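Local structure of regulatory Subunit of Protein Kinase A (cAMP-dependent) from Euglena gracilis (6RSX) at residues A[73-78]-A[95-100]; A[92-95]-A[100-103]; A[232-237]-A[278-283]; A[238-243]-A[264-269]. The protein binds cyclic AMP in two cyclic nucleotide-binding domains and, as the regulatory subunit of a protein kinase A, probably couples that signal to kinase activity. One frame throughout, in Å; residues are numbered along the deposited sequence.

In the fold
The four contacts lie near two cyclic AMP sites, one in each cyclic nucleotide-binding domain. Contacts 1 and 2 belong to the first domain. Their centres are 8 Å apart, they share Pro95 and Glu100, and Gln74 OE1 of contact 1 accepts a bond from Gln94 N of contact 2. Contact 2 reaches the ligand through Ile93, while the Tyr75 side chain of contact 1 stays about 9 Å from it. Contacts 3 and 4 gather round the second cyclic AMP with centres 13 Å apart, and both touch it. Met281 of contact 3 packs on Met238 and Phe242 of contact 4. The centres of contacts 1 and 3 are 39 Å apart.

Contact 1 (A[73-78]-A[95-100]); sequences KQYDEG and PNPDAE
Tyr75 meets Pro97 across two surface loops, and the two side chains stand at about a right angle. Tyr75 CG is anti to the carbonyl carbon (chi1 -46°), which directs the ring to Pro97. Pro97 CG lies over one face of the tyrosine ring in a CH-pi contact, 4.1 Å from the ring centroid and 27° off the normal. Tyr75 OH sits 3.1 Å from Asn96 C, against the peptide that leads into Pro97. No hydrogen bond crosses the contact, and the proline nitrogen has no hydrogen to share. The opposite face of the ring rests on Gln74 CG, 3.8 Å from the ring plane, so the ring is held between a glutamine methylene and a proline ring. With an alanine here, Pro97 would probably lose its CH-pi partner and a gap would open between the loops.

Each loop is shaped by its own turn. A type II turn runs from Lys73 to Asp76, with Tyr75 at positive phi (71°). Asp76 OD2 takes a bond from Lys73 N at 2.9 Å, met from above the carboxylate plane. A type I turn from Asn96 to Ala99 presents Pro97. In turn, Gln74 OE1 is bonded to Gln94 N, and Gln74 N to Ser127 OG. The contact thus joins the loop between strands 70-72 and 80-84 to the hairpin loop between strands 89-93 and 102-107.

Contact 2 (A[92-95]-A[100-103]); sequences LIQP and EPVH. With CMP (adenosine-3',5'-cyclic-monophosphate), chain B.
Gln94 and Pro101 lie side by side and point the same way. Gln94 CG touches Pro101 CG at 3.5 Å, so the aliphatic part of the glutamine runs along the proline ring. Gln94 CG is anti to the carbonyl carbon (chi1 -59°), which sets it against this ring, and the chain is extended beyond. The amide end turns to another partner: Gln94 NE2 is hydrogen-bonded to Ala99 O, within the hairpin loop. Pro101 also takes Leu92, whose CB lies 3.7 Å from Pro101 CB. A branch of the same leucine, CD2, reaches the backbone of His103, 3.8 Å from His103 CA.

Gln94 and Pro101 lie just beyond the paired ends of strands 89-93 and 102-107. Ile93 and Val102 form an antiparallel hydrogen-bonded pair, and their side chains share one face of the sheet. Leu92 and His103 form the next, non-hydrogen-bonded pair, with side chains on the other face. Ile93 N gives a bond to Val102 O at 2.9 Å, with an N-H...O angle of 165°. Val102 N returns a bond of 2.9 Å to Ile93 O. Leu92 CA adds a C-H...O contact to Val102 O at 3.3 Å.

On the face it shares with Val102, Ile93 sends CD1 to the bound cyclic AMP, 3.7 Å from N1. Across the two segments the hydrogen bonds are backbone to backbone. The polar side chains bond to outside partners, Gln94 NE2 to Ala99 O and His103 NE2 to Thr106 OG1. Ile93 CD1 meets the N1 and N6 side of the base by van der Waals contact, with no hydrogen bond from its side chain.

Contact 3 (A[232-237]-A[278-283]); sequences KDFFGE and QRNMQN. With CMP (adenosine-3',5'-cyclic-monophosphate), chain C.
Phe234 and Asn280 approach from opposite directions, and Asn280 ND2 comes within 3.7 Å of Phe234 CE1. The amide plane is turned 61° from the ring, in an oblique approach. Phe234 CG lies between backbone N and carbonyl carbon, which brings the ring end nearer residues 278-283. Asn280 CG lies anti to the backbone N (chi1 -179°), which carries its amide across to the ring. Asn283 ND2 makes weak bonds to Asn280 O and to Asn280 OD1.

Glu237 and Met281 also come from opposite directions. The methionine, extended beyond CG, brings CE to 4.0 Å from Glu237 CG. The glutamate has its CG placed like that of Phe234 (chi1 82°) and bends again at chi2, which folds the carboxylate towards the nucleotide. Glu237 OE1 accepts a bond of 2.6 Å from O2' of cyclic AMP. The same O2' takes a bond from Gly236 N at 2.9 Å, so two bonds grip it. Glu237 OE2 is bonded to Tyr284 OH and, weakly, to a water at the Phe234 ring edge that accepts from Asn280 ND2. An alanine in place of Glu237 would probably leave the ribose O2' without its acceptor and the Tyr284 hydroxyl without its carboxylate partner.

Asn280 and Met281 bring residues 278-283 against the nucleotide site. There Phe235, Gly236 and Glu237 open the phosphate-binding cassette of the cyclic nucleotide-binding fold, in which a glutamate holds the ribose 2'-hydroxyl.

Contact 4 (A[238-243]-A[264-269]); sequences MSLMFN and ESFTAL. With CMP (adenosine-3',5'-cyclic-monophosphate), chain C.
Phe266 carries the apolar part of this buried contact, meeting Leu240 and Met241 from the neighbouring helix. Its CG is anti to the backbone N (chi1 179°), which carries the ring across to helix 237-242. Leu240 CB lies 3.6 Å from Phe266 CD2, in an oblique approach. The Leu240 CD1 branch follows along the same side of the ring and comes 3.7 Å from Phe266 CD2. Met241 approaches differently. It stands at about a right angle to the phenylalanine and puts CG at the ring edge, in the ring plane, 3.7 Å from Phe266 CE2. Beyond the two segments, the Phe266 ring also meets that of Phe205, and Leu277 of helix 274-280 touches both Phe266 and Met241.

The hydrogen bonds to the nucleotide come from Ser239. Ser239 N gives a bond to O1P of cyclic AMP at 2.9 Å, with an N-H...O angle of 163°. Ser239 OG gives a second bond to the same oxygen at 2.7 Å. Its hydroxyl lies between the backbone N and the carbonyl carbon (chi1 51°), which lets the backbone and side chain of one residue grip one phosphate oxygen. Met238 adds apolar cover, with CE 3.6 Å from O2P.

Helix 237-242 therefore has two unlike sides. One binds the phosphate near the start of the helix, where the helix dipole would probably favour the negative charge. Between the two segments the other side meets Phe266 through carbon atoms, with no hydrogen bond, and these contacts pack the phosphate-binding helix against helix 263-269.

Contact 1 (A[73-78]-A[95-100])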
# COMPACT_ATOMS: atom_id res chain seq x y z
N LYS A 73 16.89 -6.73 -15.16
CA LYS A 73 17.60 -5.50 -15.45
C LYS A 73 16.66 -4.49 -16.07
O LYS A 73 15.78 -4.84 -16.87
CB LYS A 73 18.79 -5.74 -16.38
CG LYS A 73 19.72 -6.77 -15.84
CD LYS A 73 21.14 -6.24 -15.80
CE LYS A 73 21.25 -4.93 -15.01
NZ LYS A 73 22.65 -4.41 -15.11
N GLN A 74 16.87 -3.24 -15.72
CA GLN A 74 16.12 -2.15 -16.32
C GLN A 74 16.19 -2.29 -17.84
O GLN A 74 17.22 -2.69 -18.37
CB GLN A 74 16.69 -0.81 -15.87
CG GLN A 74 15.81 0.36 -16.23
CD GLN A 74 16.35 1.65 -15.64
OE1 GLN A 74 17.18 1.59 -14.75
NE2 GLN A 74 15.93 2.81 -16.17
N TYR A 75 15.11 -1.91 -18.49
CA TYR A 75 14.93 -2.05 -19.96
C TYR A 75 14.72 -3.47 -20.48
O TYR A 75 14.41 -3.63 -21.69
CB TYR A 75 16.12 -1.41 -20.71
CG TYR A 75 16.51 -0.05 -20.22
CD1 TYR A 75 15.65 1.07 -20.34
CD2 TYR A 75 17.76 0.15 -19.65
CE1 TYR A 75 16.05 2.33 -19.85
CE2 TYR A 75 18.15 1.39 -19.19
CZ TYR A 75 17.30 2.48 -19.32
OH TYR A 75 17.74 3.69 -18.83
N ASP A 76 14.86 -4.53 -19.67
CA ASP A 76 14.51 -5.88 -20.15
C ASP A 76 13.04 -5.98 -20.61
O ASP A 76 12.16 -5.28 -20.10
CB ASP A 76 14.67 -6.94 -19.06
CG ASP A 76 16.13 -7.33 -18.74
OD1 ASP A 76 17.04 -6.96 -19.52
OD2 ASP A 76 16.31 -8.04 -17.68
N GLU A 77 12.77 -6.89 -21.56
CA GLU A 77 11.37 -7.25 -21.79
C GLU A 77 10.80 -7.96 -20.55
O GLU A 77 11.46 -8.82 -19.98
CB GLU A 77 11.28 -8.17 -23.02
CG GLU A 77 9.91 -8.77 -23.23
CD GLU A 77 9.87 -9.71 -24.46
OE1 GLU A 77 10.92 -10.26 -24.86
OE2 GLU A 77 8.77 -9.94 -24.95
N GLY A 78 9.56 -7.64 -20.17
CA GLY A 78 8.95 -8.29 -19.00
C GLY A 78 8.68 -9.78 -19.22
O GLY A 78 8.35 -10.21 -20.33
N PRO A 95 19.22 6.79 -15.21
CA PRO A 95 18.52 7.87 -15.91
C PRO A 95 18.49 7.67 -17.41
O PRO A 95 17.66 8.27 -18.10
CB PRO A 95 19.34 9.11 -15.55
CG PRO A 95 20.68 8.58 -15.25
CD PRO A 95 20.48 7.25 -14.61
N ASN A 96 19.38 6.84 -17.90
CA ASN A 96 19.39 6.45 -19.31
C ASN A 96 20.34 5.28 -19.46
O ASN A 96 21.16 5.01 -18.56
CB ASN A 96 19.81 7.61 -20.19
CG ASN A 96 21.22 8.06 -19.92
OD1 ASN A 96 22.19 7.36 -20.23
ND2 ASN A 96 21.37 9.24 -19.33
N PRO A 97 20.30 4.58 -20.61
CA PRO A 97 21.03 3.31 -20.72
C PRO A 97 22.53 3.49 -20.67
O PRO A 97 23.25 2.54 -20.36
CB PRO A 97 20.57 2.74 -22.09
CG PRO A 97 19.20 3.38 -22.32
CD PRO A 97 19.37 4.79 -21.73
N ASP A 98 23.03 4.68 -20.94
CA ASP A 98 24.46 4.90 -20.90
C ASP A 98 24.96 5.37 -19.54
O ASP A 98 26.13 5.72 -19.42
CB ASP A 98 24.85 5.92 -21.99
CG ASP A 98 26.31 5.83 -22.38
OD1 ASP A 98 26.82 4.70 -22.57
OD2 ASP A 98 26.94 6.91 -22.50
N ALA A 99 24.12 5.31 -18.51
CA ALA A 99 24.44 5.93 -17.23
C ALA A 99 24.36 4.90 -16.11
O ALA A 99 23.71 3.87 -16.24
CB ALA A 99 23.50 7.11 -16.95
N GLU A 100 25.04 5.19 -14.99
CA GLU A 100 25.10 4.25 -13.89
C GLU A 100 23.77 4.20 -13.13
O GLU A 100 23.06 5.19 -13.03
CB GLU A 100 26.21 4.65 -12.92
CG GLU A 100 27.60 4.38 -13.48
CD GLU A 100 27.83 2.91 -13.73
OE1 GLU A 100 27.64 2.12 -12.79
OE2 GLU A 100 28.19 2.54 -14.88

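Contact 2 (A[92-95]-A[100-103])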
# COMPACT_ATOMS: atom_id res chain seq x y z
N LEU A 92 17.30 -0.40 -8.37
CA LEU A 92 18.28 0.50 -8.98
C LEU A 92 17.70 1.07 -10.27
O LEU A 92 17.15 0.33 -11.09
CB LEU A 92 19.59 -0.25 -9.29
CG LEU A 92 20.20 -0.96 -8.08
CD1 LEU A 92 20.99 -2.16 -8.46
CD2 LEU A 92 21.10 0.05 -7.43
N ILE A 93 17.83 2.38 -10.47
CA ILE A 93 17.27 3.00 -11.66
C ILE A 93 18.32 3.89 -12.32
O ILE A 93 18.89 4.78 -11.67
CB ILE A 93 15.99 3.79 -11.36
CG1 ILE A 93 14.93 2.85 -10.75
CG2 ILE A 93 15.46 4.49 -12.67
CD1 ILE A 93 13.65 3.59 -10.27
N GLN A 94 18.58 3.65 -13.60
CA GLN A 94 19.45 4.51 -14.39
C GLN A 94 18.62 5.62 -15.03
O GLN A 94 17.47 5.39 -15.44
CB GLN A 94 20.09 3.70 -15.55
CG GLN A 94 20.91 2.52 -15.09
CD GLN A 94 21.01 1.52 -16.19
OE1 GLN A 94 20.36 0.47 -16.13
NE2 GLN A 94 21.80 1.83 -17.21
N PRO A 95 19.22 6.79 -15.21
CA PRO A 95 18.52 7.87 -15.91
C PRO A 95 18.49 7.67 -17.41
O PRO A 95 17.66 8.27 -18.10
CB PRO A 95 19.34 9.11 -15.55
CG PRO A 95 20.68 8.58 -15.25
CD PRO A 95 20.48 7.25 -14.61
N GLU A 100 25.04 5.19 -14.99
CA GLU A 100 25.10 4.25 -13.89
C GLU A 100 23.77 4.20 -13.13
O GLU A 100 23.06 5.19 -13.03
CB GLU A 100 26.21 4.65 -12.92
CG GLU A 100 27.60 4.38 -13.48
CD GLU A 100 27.83 2.91 -13.73
OE1 GLU A 100 27.64 2.12 -12.79
OE2 GLU A 100 28.19 2.54 -14.88
N PRO A 101 23.41 3.03 -12.61
CA PRO A 101 22.17 2.93 -11.83
C PRO A 101 22.34 3.63 -10.50
O PRO A 101 23.44 3.69 -9.95
CB PRO A 101 21.99 1.42 -11.63
CG PRO A 101 22.84 0.78 -12.78
CD PRO A 101 24.02 1.71 -12.84
N VAL A 102 21.25 4.22 -10.03
CA VAL A 102 21.16 4.87 -8.72
C VAL A 102 20.28 4.01 -7.81
O VAL A 102 19.18 3.61 -8.19
CB VAL A 102 20.55 6.27 -8.83
CG1 VAL A 102 20.42 6.92 -7.44
CG2 VAL A 102 21.39 7.15 -9.78
N HIS A 103 20.77 3.79 -6.58
CA HIS A 103 19.95 3.13 -5.58
C HIS A 103 18.71 3.95 -5.29
O HIS A 103 18.78 5.16 -4.99
CB HIS A 103 20.74 2.90 -4.29
CG HIS A 103 19.92 2.26 -3.22
ND1 HIS A 103 19.26 2.99 -2.25
CD2 HIS A 103 19.61 0.96 -2.98
CE1 HIS A 103 18.60 2.16 -1.45
NE2 HIS A 103 18.79 0.93 -1.88
P CMP B . 8.79 -3.36 -13.80
O1P CMP B . 8.06 -4.52 -14.55
O2P CMP B . 9.06 -2.04 -14.41
O5' CMP B . 10.26 -3.87 -13.40
C5' CMP B . 11.01 -3.23 -12.36
C4' CMP B . 10.10 -3.14 -11.17
O4' CMP B . 10.65 -2.43 -10.05
C3' CMP B . 8.83 -2.39 -11.44
O3' CMP B . 7.98 -3.08 -12.33
C2' CMP B . 8.26 -2.17 -10.03
O2' CMP B . 7.54 -3.33 -9.66
C1' CMP B . 9.57 -2.09 -9.19
N9 CMP B . 9.85 -0.76 -8.65
C8 CMP B . 10.18 -0.49 -7.34
N7 CMP B . 10.42 0.80 -7.23
C5 CMP B . 10.20 1.34 -8.43
C6 CMP B . 10.29 2.66 -8.80
N6 CMP B . 10.64 3.84 -8.04
N1 CMP B . 10.02 3.05 -10.02
C2 CMP B . 9.68 2.08 -10.94
N3 CMP B . 9.57 0.76 -10.59
C4 CMP B . 9.85 0.40 -9.32

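Contact 3 (A[232-237]-A[278-283])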
# COMPACT_ATOMS: atom_id res chain seq x y z
N LYS A 232 -10.09 16.13 1.50
CA LYS A 232 -8.64 16.08 1.46
C LYS A 232 -8.00 16.23 2.84
O LYS A 232 -6.78 16.11 2.95
CB LYS A 232 -8.03 17.12 0.48
CG LYS A 232 -8.58 16.96 -0.95
CD LYS A 232 -8.01 17.97 -1.94
CE LYS A 232 -8.24 17.53 -3.39
NZ LYS A 232 -9.58 16.92 -3.62
N ASP A 233 -8.78 16.47 3.91
CA ASP A 233 -8.25 16.32 5.27
C ASP A 233 -8.15 14.84 5.62
O ASP A 233 -8.69 13.96 4.95
CB ASP A 233 -9.14 17.01 6.31
CG ASP A 233 -9.19 18.52 6.13
OD1 ASP A 233 -8.19 19.09 5.64
OD2 ASP A 233 -10.24 19.12 6.47
N PHE A 234 -7.46 14.56 6.73
CA PHE A 234 -7.17 13.18 7.10
C PHE A 234 -7.25 13.07 8.62
O PHE A 234 -7.26 14.08 9.32
CB PHE A 234 -5.79 12.74 6.59
CG PHE A 234 -4.70 13.71 6.90
CD1 PHE A 234 -4.11 13.73 8.15
CD2 PHE A 234 -4.30 14.64 5.94
CE1 PHE A 234 -3.11 14.64 8.45
CE2 PHE A 234 -3.30 15.56 6.22
CZ PHE A 234 -2.71 15.56 7.48
N PHE A 235 -7.27 11.84 9.12
CA PHE A 235 -7.33 11.68 10.59
C PHE A 235 -6.97 10.25 10.93
O PHE A 235 -7.01 9.36 10.08
CB PHE A 235 -8.72 12.04 11.13
CG PHE A 235 -9.84 11.21 10.54
CD1 PHE A 235 -10.49 11.62 9.36
CD2 PHE A 235 -10.26 10.04 11.16
CE1 PHE A 235 -11.53 10.86 8.78
CE2 PHE A 235 -11.32 9.29 10.62
CZ PHE A 235 -11.95 9.69 9.41
N GLY A 236 -6.64 10.02 12.19
CA GLY A 236 -6.35 8.69 12.66
C GLY A 236 -4.88 8.38 12.72
O GLY A 236 -4.50 7.26 13.09
N GLU A 237 -4.04 9.35 12.38
CA GLU A 237 -2.60 9.12 12.28
C GLU A 237 -1.92 9.03 13.64
O GLU A 237 -0.90 8.33 13.76
CB GLU A 237 -1.96 10.23 11.45
CG GLU A 237 -1.65 11.54 12.22
CD GLU A 237 -2.88 12.42 12.46
OE1 GLU A 237 -3.97 12.06 11.97
OE2 GLU A 237 -2.75 13.47 13.14
N GLN A 278 3.55 15.20 10.71
CA GLN A 278 4.11 15.81 11.92
C GLN A 278 3.82 17.31 11.96
O GLN A 278 3.36 17.83 12.99
CB GLN A 278 5.61 15.55 11.99
CG GLN A 278 5.96 14.10 12.26
CD GLN A 278 7.44 13.80 12.04
OE1 GLN A 278 8.11 14.44 11.22
NE2 GLN A 278 7.95 12.83 12.77
N ARG A 279 4.09 18.03 10.86
CA ARG A 279 3.78 19.46 10.80
C ARG A 279 2.31 19.71 11.11
O ARG A 279 1.97 20.60 11.90
CB ARG A 279 4.13 20.02 9.42
CG ARG A 279 5.57 20.52 9.26
CD ARG A 279 5.79 21.23 7.92
NE ARG A 279 5.70 20.30 6.79
CZ ARG A 279 6.72 19.55 6.35
NH1 ARG A 279 7.91 19.63 6.93
NH2 ARG A 279 6.54 18.73 5.33
N ASN A 280 1.43 18.92 10.51
CA ASN A 280 0.01 19.18 10.68
C ASN A 280 -0.44 19.10 12.14
O ASN A 280 -1.46 19.68 12.49
CB ASN A 280 -0.81 18.21 9.86
CG ASN A 280 -2.27 18.46 10.00
OD1 ASN A 280 -2.78 19.46 9.50
ND2 ASN A 280 -2.97 17.55 10.69
N MET A 281 0.27 18.34 12.98
CA MET A 281 -0.13 18.25 14.38
C MET A 281 -0.01 19.60 15.10
O MET A 281 -0.58 19.77 16.18
CB MET A 281 0.69 17.19 15.09
CG MET A 281 0.43 15.77 14.55
SD MET A 281 1.55 14.63 15.38
CE MET A 281 0.98 13.05 14.76
N GLN A 282 0.72 20.55 14.52
CA GLN A 282 0.75 21.91 15.07
C GLN A 282 -0.66 22.48 15.19
O GLN A 282 -0.93 23.27 16.10
CB GLN A 282 1.60 22.83 14.19
CG GLN A 282 3.08 22.51 14.20
CD GLN A 282 3.81 23.11 13.00
OE1 GLN A 282 3.25 23.95 12.28
NE2 GLN A 282 5.04 22.68 12.77
N ASN A 283 -1.56 22.10 14.29
CA ASN A 283 -2.92 22.63 14.32
C ASN A 283 -3.74 22.05 15.46
O ASN A 283 -4.87 22.51 15.67
CB ASN A 283 -3.63 22.36 12.99
CG ASN A 283 -2.92 22.98 11.80
OD1 ASN A 283 -2.71 24.19 11.74
ND2 ASN A 283 -2.53 22.14 10.85
P CMP C . -6.08 9.89 16.44
O1P CMP C . -5.45 8.48 15.89
O2P CMP C . -5.72 10.27 17.82
O5' CMP C . -7.67 9.72 16.44
C5' CMP C . -8.50 10.89 16.44
C4' CMP C . -7.93 11.86 15.43
O4' CMP C . -8.58 13.14 15.36
C3' CMP C . -6.49 12.25 15.60
O3' CMP C . -5.59 11.16 15.45
C2' CMP C . -6.35 13.34 14.54
O2' CMP C . -6.16 12.72 13.26
C1' CMP C . -7.77 13.96 14.55
N9 CMP C . -7.82 15.35 15.01
C8 CMP C . -8.33 16.37 14.31
N7 CMP C . -8.20 17.47 15.04
C5 CMP C . -7.63 17.11 16.21
C6 CMP C . -7.29 17.87 17.30
N6 CMP C . -7.43 19.27 17.55
N1 CMP C . -6.72 17.31 18.34
C2 CMP C . -6.48 15.97 18.33
N3 CMP C . -6.80 15.20 17.24
C4 CMP C . -7.39 15.80 16.20
O HOH W 1 -1.20 15.29 11.37

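Contact 4 (A[238-243]-A[264-269])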
# COMPACT_ATOMS: atom_id res chain seq x y z
N MET A 238 -2.42 9.71 14.67
CA MET A 238 -1.63 9.76 15.90
C MET A 238 -1.62 8.42 16.62
O MET A 238 -0.57 7.97 17.09
CB MET A 238 -2.12 10.90 16.79
CG MET A 238 -1.72 12.26 16.22
SD MET A 238 -1.92 13.55 17.45
CE MET A 238 -3.66 13.26 17.75
N SER A 239 -2.77 7.74 16.68
CA SER A 239 -2.79 6.42 17.30
C SER A 239 -1.82 5.48 16.60
O SER A 239 -1.18 4.64 17.24
CB SER A 239 -4.21 5.85 17.28
OG SER A 239 -4.78 5.89 15.97
N LEU A 240 -1.71 5.60 15.28
CA LEU A 240 -0.85 4.68 14.55
C LEU A 240 0.61 5.08 14.65
O LEU A 240 1.47 4.21 14.78
CB LEU A 240 -1.30 4.60 13.09
CG LEU A 240 -2.71 4.05 12.85
CD1 LEU A 240 -3.01 4.01 11.34
CD2 LEU A 240 -2.91 2.69 13.48
N MET A 241 0.91 6.38 14.60
CA MET A 241 2.31 6.80 14.58
C MET A 241 2.98 6.57 15.93
O MET A 241 4.18 6.27 15.98
CB MET A 241 2.41 8.27 14.18
CG MET A 241 1.94 8.55 12.77
SD MET A 241 1.90 10.28 12.32
CE MET A 241 3.65 10.61 12.06
N PHE A 242 2.23 6.72 17.02
CA PHE A 242 2.79 6.68 18.37
C PHE A 242 2.26 5.50 19.18
O PHE A 242 2.51 5.43 20.39
CB PHE A 242 2.50 7.99 19.10
CG PHE A 242 2.85 9.20 18.30
CD1 PHE A 242 4.13 9.37 17.81
CD2 PHE A 242 1.90 10.17 18.03
CE1 PHE A 242 4.46 10.49 17.07
CE2 PHE A 242 2.22 11.29 17.29
CZ PHE A 242 3.51 11.45 16.81
N ASN A 243 1.54 4.59 18.54
CA ASN A 243 0.98 3.40 19.18
C ASN A 243 0.30 3.75 20.51
O ASN A 243 0.73 3.34 21.59
CB ASN A 243 2.06 2.33 19.38
CG ASN A 243 1.48 0.94 19.49
OD1 ASN A 243 0.28 0.77 19.75
ND2 ASN A 243 2.32 -0.06 19.29
N GLU A 264 -0.92 -1.84 9.19
CA GLU A 264 0.25 -2.41 8.51
C GLU A 264 0.64 -1.60 7.27
O GLU A 264 1.82 -1.28 7.07
CB GLU A 264 -0.05 -3.87 8.14
CG GLU A 264 1.11 -4.64 7.53
CD GLU A 264 0.72 -6.07 7.08
OE1 GLU A 264 -0.48 -6.37 6.90
OE2 GLU A 264 1.62 -6.91 6.90
N SER A 265 -0.34 -1.22 6.44
CA SER A 265 -0.07 -0.42 5.25
C SER A 265 0.35 0.99 5.60
O SER A 265 1.26 1.55 4.98
CB SER A 265 -1.31 -0.36 4.35
OG SER A 265 -1.63 -1.62 3.83
N PHE A 266 -0.33 1.61 6.56
CA PHE A 266 0.09 2.93 7.02
C PHE A 266 1.57 2.92 7.40
O PHE A 266 2.37 3.74 6.92
CB PHE A 266 -0.78 3.39 8.19
CG PHE A 266 -0.40 4.73 8.73
CD1 PHE A 266 -0.78 5.88 8.06
CD2 PHE A 266 0.34 4.84 9.89
CE1 PHE A 266 -0.43 7.13 8.55
CE2 PHE A 266 0.70 6.07 10.39
CZ PHE A 266 0.32 7.23 9.72
N THR A 267 1.97 1.96 8.21
CA THR A 267 3.35 1.93 8.67
C THR A 267 4.31 1.70 7.51
O THR A 267 5.35 2.37 7.40
CB THR A 267 3.49 0.87 9.77
OG1 THR A 267 2.64 1.22 10.87
CG2 THR A 267 4.91 0.78 10.28
N ALA A 268 3.96 0.78 6.61
CA ALA A 268 4.80 0.50 5.44
C ALA A 268 4.98 1.74 4.56
O ALA A 268 6.06 1.97 4.02
CB ALA A 268 4.20 -0.66 4.64
N LEU A 269 3.92 2.54 4.39
CA LEU A 269 3.95 3.64 3.44
C LEU A 269 4.15 5.02 4.10
O LEU A 269 4.02 6.05 3.44
CB LEU A 269 2.66 3.62 2.60
CG LEU A 269 2.43 2.30 1.81
CD1 LEU A 269 1.12 2.28 1.04
CD2 LEU A 269 3.58 2.02 0.85
P CMP C . -6.08 9.89 16.44
O1P CMP C . -5.45 8.48 15.89
O2P CMP C . -5.72 10.27 17.82
O5' CMP C . -7.67 9.72 16.44
C5' CMP C . -8.50 10.89 16.44
C4' CMP C . -7.93 11.86 15.43
O4' CMP C . -8.58 13.14 15.36
C3' CMP C . -6.49 12.25 15.60
O3' CMP C . -5.59 11.16 15.45
C2' CMP C . -6.35 13.34 14.54
O2' CMP C . -6.16 12.72 13.26
C1' CMP C . -7.77 13.96 14.55
N9 CMP C . -7.82 15.35 15.01
C8 CMP C . -8.33 16.37 14.31
N7 CMP C . -8.20 17.47 15.04
C5 CMP C . -7.63 17.11 16.21
C6 CMP C . -7.29 17.87 17.30
N6 CMP C . -7.43 19.27 17.55
N1 CMP C . -6.72 17.31 18.34
C2 CMP C . -6.48 15.97 18.33
N3 CMP C . -6.80 15.20 17.24
C4 CMP C . -7.39 15.80 16.20